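Hypothetical protein TM1553 (Thermotoga maritima, PDB 1VRM) belongs to the ApbE family and, as in its relatives, probably transfers FMN from FAD to flavoproteins in a magnesium-dependent reaction. Local coordinates at residues H248-A259 with T280-K288. Residues are numbered along the deposited sequence; the frame is centred on the assembly and turned at random.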
loop_
_atom_site.group_PDB
_atom_site.type_symbol
_atom_site.label_atom_id
_atom_site.label_comp_id
_atom_site.label_asym_id
_atom_site.label_seq_id
_atom_site.Cartn_x
_atom_site.Cartn_y
_atom_site.Cartn_z
ATOM N N HIS A 248 -0.638 -5.452 -14.970
ATOM C CA HIS A 248 -0.958 -5.312 -13.549
ATOM C C HIS A 248 -0.907 -3.810 -13.161
ATOM O O HIS A 248 -0.437 -2.961 -13.943
ATOM C CB HIS A 248 0.012 -6.132 -12.720
ATOM C CG HIS A 248 1.419 -5.680 -12.845
ATOM N ND1 HIS A 248 1.899 -4.564 -12.185
ATOM C CD2 HIS A 248 2.451 -6.177 -13.565
ATOM C CE1 HIS A 248 3.168 -4.394 -12.520
ATOM N NE2 HIS A 248 3.535 -5.375 -13.327
ATOM N N HIS A 249 -1.407 -3.521 -11.962
ATOM C CA HIS A 249 -1.706 -2.148 -11.549
ATOM C C HIS A 249 -0.514 -1.368 -11.019
ATOM O O HIS A 249 -0.644 -0.182 -10.701
ATOM C CB HIS A 249 -2.815 -2.165 -10.488
ATOM C CG HIS A 249 -2.301 -2.430 -9.118
ATOM N ND1 HIS A 249 -1.760 -3.643 -8.748
ATOM C CD2 HIS A 249 -2.165 -1.610 -8.043
ATOM C CE1 HIS A 249 -1.369 -3.582 -7.485
ATOM N NE2 HIS A 249 -1.600 -2.358 -7.037
ATOM N N ILE A 250 0.629 -2.027 -10.893
ATOM C CA ILE A 250 1.826 -1.344 -10.357
ATOM C C ILE A 250 2.575 -0.714 -11.521
ATOM O O ILE A 250 3.522 -1.247 -12.104
ATOM C CB ILE A 250 2.748 -2.227 -9.531
ATOM C CG1 ILE A 250 1.940 -2.995 -8.485
ATOM C CG2 ILE A 250 3.830 -1.361 -8.841
ATOM C CD1 ILE A 250 2.731 -4.070 -7.761
ATOM N N LEU A 251 2.133 0.499 -11.848
ATOM C CA LEU A 251 2.740 1.231 -12.959
ATOM C C LEU A 251 4.037 1.890 -12.538
ATOM O O LEU A 251 4.176 2.375 -11.403
ATOM C CB LEU A 251 1.749 2.291 -13.473
ATOM C CG LEU A 251 0.360 1.789 -13.882
ATOM C CD1 LEU A 251 -0.565 2.925 -14.427
ATOM C CD2 LEU A 251 0.413 0.710 -14.913
ATOM N N ASP A 252 4.996 1.884 -13.431
ATOM C CA ASP A 252 6.198 2.721 -13.303
ATOM C C ASP A 252 5.781 4.170 -13.652
ATOM O O ASP A 252 5.450 4.476 -14.781
ATOM C CB ASP A 252 7.284 2.200 -14.232
ATOM C CG ASP A 252 8.591 2.965 -14.082
ATOM O OD1 ASP A 252 8.566 4.132 -13.596
ATOM O OD2 ASP A 252 9.631 2.391 -14.492
ATOM N N PRO A 253 5.793 5.069 -12.650
ATOM C CA PRO A 253 5.339 6.417 -12.979
ATOM C C PRO A 253 6.153 7.173 -14.007
ATOM O O PRO A 253 5.629 8.151 -14.574
ATOM C CB PRO A 253 5.412 7.155 -11.624
ATOM C CG PRO A 253 5.264 6.067 -10.623
ATOM C CD PRO A 253 6.083 4.965 -11.208
ATOM N N SER A 254 7.367 6.709 -14.296
ATOM C CA SER A 254 8.225 7.390 -15.282
ATOM C C SER A 254 7.929 6.894 -16.691
ATOM O O SER A 254 8.289 7.571 -17.646
ATOM C CB SER A 254 9.709 7.190 -14.935
ATOM O OG SER A 254 10.099 5.830 -15.125
ATOM N N THR A 255 7.298 5.719 -16.841
ATOM C CA THR A 255 7.021 5.170 -18.172
ATOM C C THR A 255 5.536 5.080 -18.509
ATOM O O THR A 255 5.162 5.075 -19.687
ATOM C CB THR A 255 7.580 3.758 -18.336
ATOM O OG1 THR A 255 6.795 2.803 -17.626
ATOM C CG2 THR A 255 9.025 3.734 -17.877
ATOM N N GLY A 256 4.717 4.969 -17.470
ATOM C CA GLY A 256 3.275 4.773 -17.665
ATOM C C GLY A 256 2.823 3.359 -17.995
ATOM O O GLY A 256 1.652 3.157 -18.263
ATOM N N TYR A 257 3.740 2.385 -17.936
ATOM C CA TYR A 257 3.426 0.986 -18.188
ATOM C C TYR A 257 3.640 0.199 -16.865
ATOM O O TYR A 257 4.383 0.659 -15.966
ATOM C CB TYR A 257 4.310 0.401 -19.291
ATOM C CG TYR A 257 3.981 0.854 -20.688
ATOM C CD1 TYR A 257 4.561 1.999 -21.224
ATOM C CD2 TYR A 257 3.060 0.143 -21.440
ATOM C CE1 TYR A 257 4.235 2.410 -22.546
ATOM C CE2 TYR A 257 2.721 0.545 -22.747
ATOM C CZ TYR A 257 3.320 1.677 -23.280
ATOM O OH TYR A 257 2.961 2.065 -24.581
ATOM N N PRO A 258 3.012 -0.979 -16.734
ATOM C CA PRO A 258 3.273 -1.864 -15.618
ATOM C C PRO A 258 4.748 -2.071 -15.466
ATOM O O PRO A 258 5.475 -2.284 -16.440
ATOM C CB PRO A 258 2.532 -3.158 -15.998
ATOM C CG PRO A 258 1.419 -2.696 -16.844
ATOM C CD PRO A 258 2.032 -1.583 -17.664
ATOM N N ALA A 259 5.224 -1.982 -14.240
ATOM C CA ALA A 259 6.642 -2.215 -13.993
ATOM C C ALA A 259 6.949 -3.712 -14.239
ATOM O O ALA A 259 6.156 -4.559 -13.841
ATOM C CB ALA A 259 6.957 -1.843 -12.559
ATOM N N THR A 280 5.731 -0.766 -2.896
ATOM C CA THR A 280 5.397 -0.297 -4.227
ATOM C C THR A 280 6.641 0.260 -4.906
ATOM O O THR A 280 6.960 -0.079 -6.031
ATOM C CB THR A 280 4.274 0.775 -4.118
ATOM O OG1 THR A 280 3.100 0.158 -3.535
ATOM C CG2 THR A 280 3.933 1.376 -5.466
ATOM N N ALA A 281 7.346 1.153 -4.215
ATOM C CA ALA A 281 8.546 1.747 -4.799
ATOM C C ALA A 281 9.595 0.680 -5.147
ATOM O O ALA A 281 10.223 0.715 -6.194
ATOM C CB ALA A 281 9.184 2.734 -3.838
ATOM N N GLY A 282 9.795 -0.253 -4.225
ATOM C CA GLY A 282 10.784 -1.335 -4.465
ATOM C C GLY A 282 10.408 -2.196 -5.650
ATOM O O GLY A 282 11.278 -2.632 -6.430
ATOM N N PHE A 283 9.126 -2.478 -5.805
ATOM C CA PHE A 283 8.642 -3.243 -6.962
ATOM C C PHE A 283 9.041 -2.533 -8.275
ATOM O O PHE A 283 9.567 -3.127 -9.183
ATOM C CB PHE A 283 7.148 -3.389 -6.912
ATOM C CG PHE A 283 6.597 -4.343 -7.951
ATOM C CD1 PHE A 283 6.384 -3.886 -9.249
ATOM C CD2 PHE A 283 6.305 -5.649 -7.644
ATOM C CE1 PHE A 283 5.859 -4.729 -10.221
ATOM C CE2 PHE A 283 5.801 -6.515 -8.617
ATOM C CZ PHE A 283 5.573 -6.040 -9.901
ATOM N N VAL A 284 8.769 -1.239 -8.347
ATOM C CA VAL A 284 9.101 -0.443 -9.508
ATOM C C VAL A 284 10.608 -0.346 -9.737
ATOM O O VAL A 284 11.052 -0.357 -10.861
ATOM C CB VAL A 284 8.501 0.971 -9.400
ATOM C CG1 VAL A 284 9.067 1.906 -10.482
ATOM C CG2 VAL A 284 6.955 0.932 -9.365
HETATM N N MSE A 285 11.392 -0.187 -8.679
HETATM C CA MSE A 285 12.824 0.025 -8.837
HETATM C C MSE A 285 13.604 -1.270 -9.068
HETATM O O MSE A 285 14.706 -1.230 -9.626
HETATM C CB MSE A 285 13.343 0.733 -7.589
HETATM C CG MSE A 285 12.855 2.148 -7.519
HETATM SE SE MSE A 285 13.517 3.054 -5.907
HETATM C CE MSE A 285 15.422 3.420 -6.698
ATOM N N ALA A 286 13.077 -2.383 -8.588
ATOM C CA ALA A 286 13.867 -3.646 -8.575
ATOM C C ALA A 286 14.026 -4.255 -9.973
ATOM O O ALA A 286 14.922 -5.075 -10.209
ATOM C CB ALA A 286 13.274 -4.651 -7.645
ATOM N N GLY A 287 13.154 -3.892 -10.900
ATOM C CA GLY A 287 13.304 -4.392 -12.253
ATOM C C GLY A 287 14.406 -3.680 -13.012
ATOM O O GLY A 287 14.774 -4.115 -14.098
ATOM N N LYS A 288 14.964 -2.612 -12.450
ATOM C CA LYS A 288 16.068 -1.891 -13.083
ATOM C C LYS A 288 17.441 -2.229 -12.460
ATOM O O LYS A 288 18.406 -2.436 -13.180
ATOM C CB LYS A 288 15.827 -0.396 -12.998
ATOM C CG LYS A 288 14.495 0.042 -13.637
ATOM C CD LYS A 288 13.960 1.310 -13.031
ATOM C CE LYS A 288 12.532 1.557 -13.538
ATOM N NZ LYS A 288 11.952 2.740 -12.897
#
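The loop that links strand 245-248 to strand 262-269 packs through Ile250, Asp252 and Ala259 on helix 272-296, which meets it with Phe283, Val284 and Lys288. Its H-I-L-D-P-S-T-G-Y-P sequence is characteristic of ApbE proteins. CD1 of Ile250 sits over the centre of the Phe283 ring, 3.7 Å from its centroid, in a CH-pi contact. CG2 of Ile250, anti to the backbone N, meets the same ring at CD1 of Phe283, 3.6 Å away. CB of Ala259 lies 3.9 Å from CE1 of Phe283, and O of Ala259 is at the ring edge, near its plane. The ring also turns its edge to the face of His248 in an offset edge-to-face pair, with planes at 79°. His248 is fixed at both nitrogens. ND1 accepts from the backbone N of Ile250, and NE2 of His248 donates to O of Ala259 (2.8 Å), nearly in the ring plane. Val284 divides its branches: CG2 approaches Leu251 O and Ile250, while CG1 lies 3.8 Å from CG of Asp252. Farther along the helix, the chain of Lys288 is extended beyond CG. Its NZ meets OD2 of Asp252 at 2.8 Å in a salt bridge, from above the carboxylate plane. OD1 of Asp252 accepts from N and OG of Ser254, the former closing an Asx turn. NE2 of His249, backbone O of Leu251 and OG1 of Thr280 bond an unidentified ligand, probably from the crystallisation liquor, which may mark a pocket. Apolar packing thus joins loop and helix, while the Asp252 carboxylate, gripped by Lys288 and Ser254, links turn to helix.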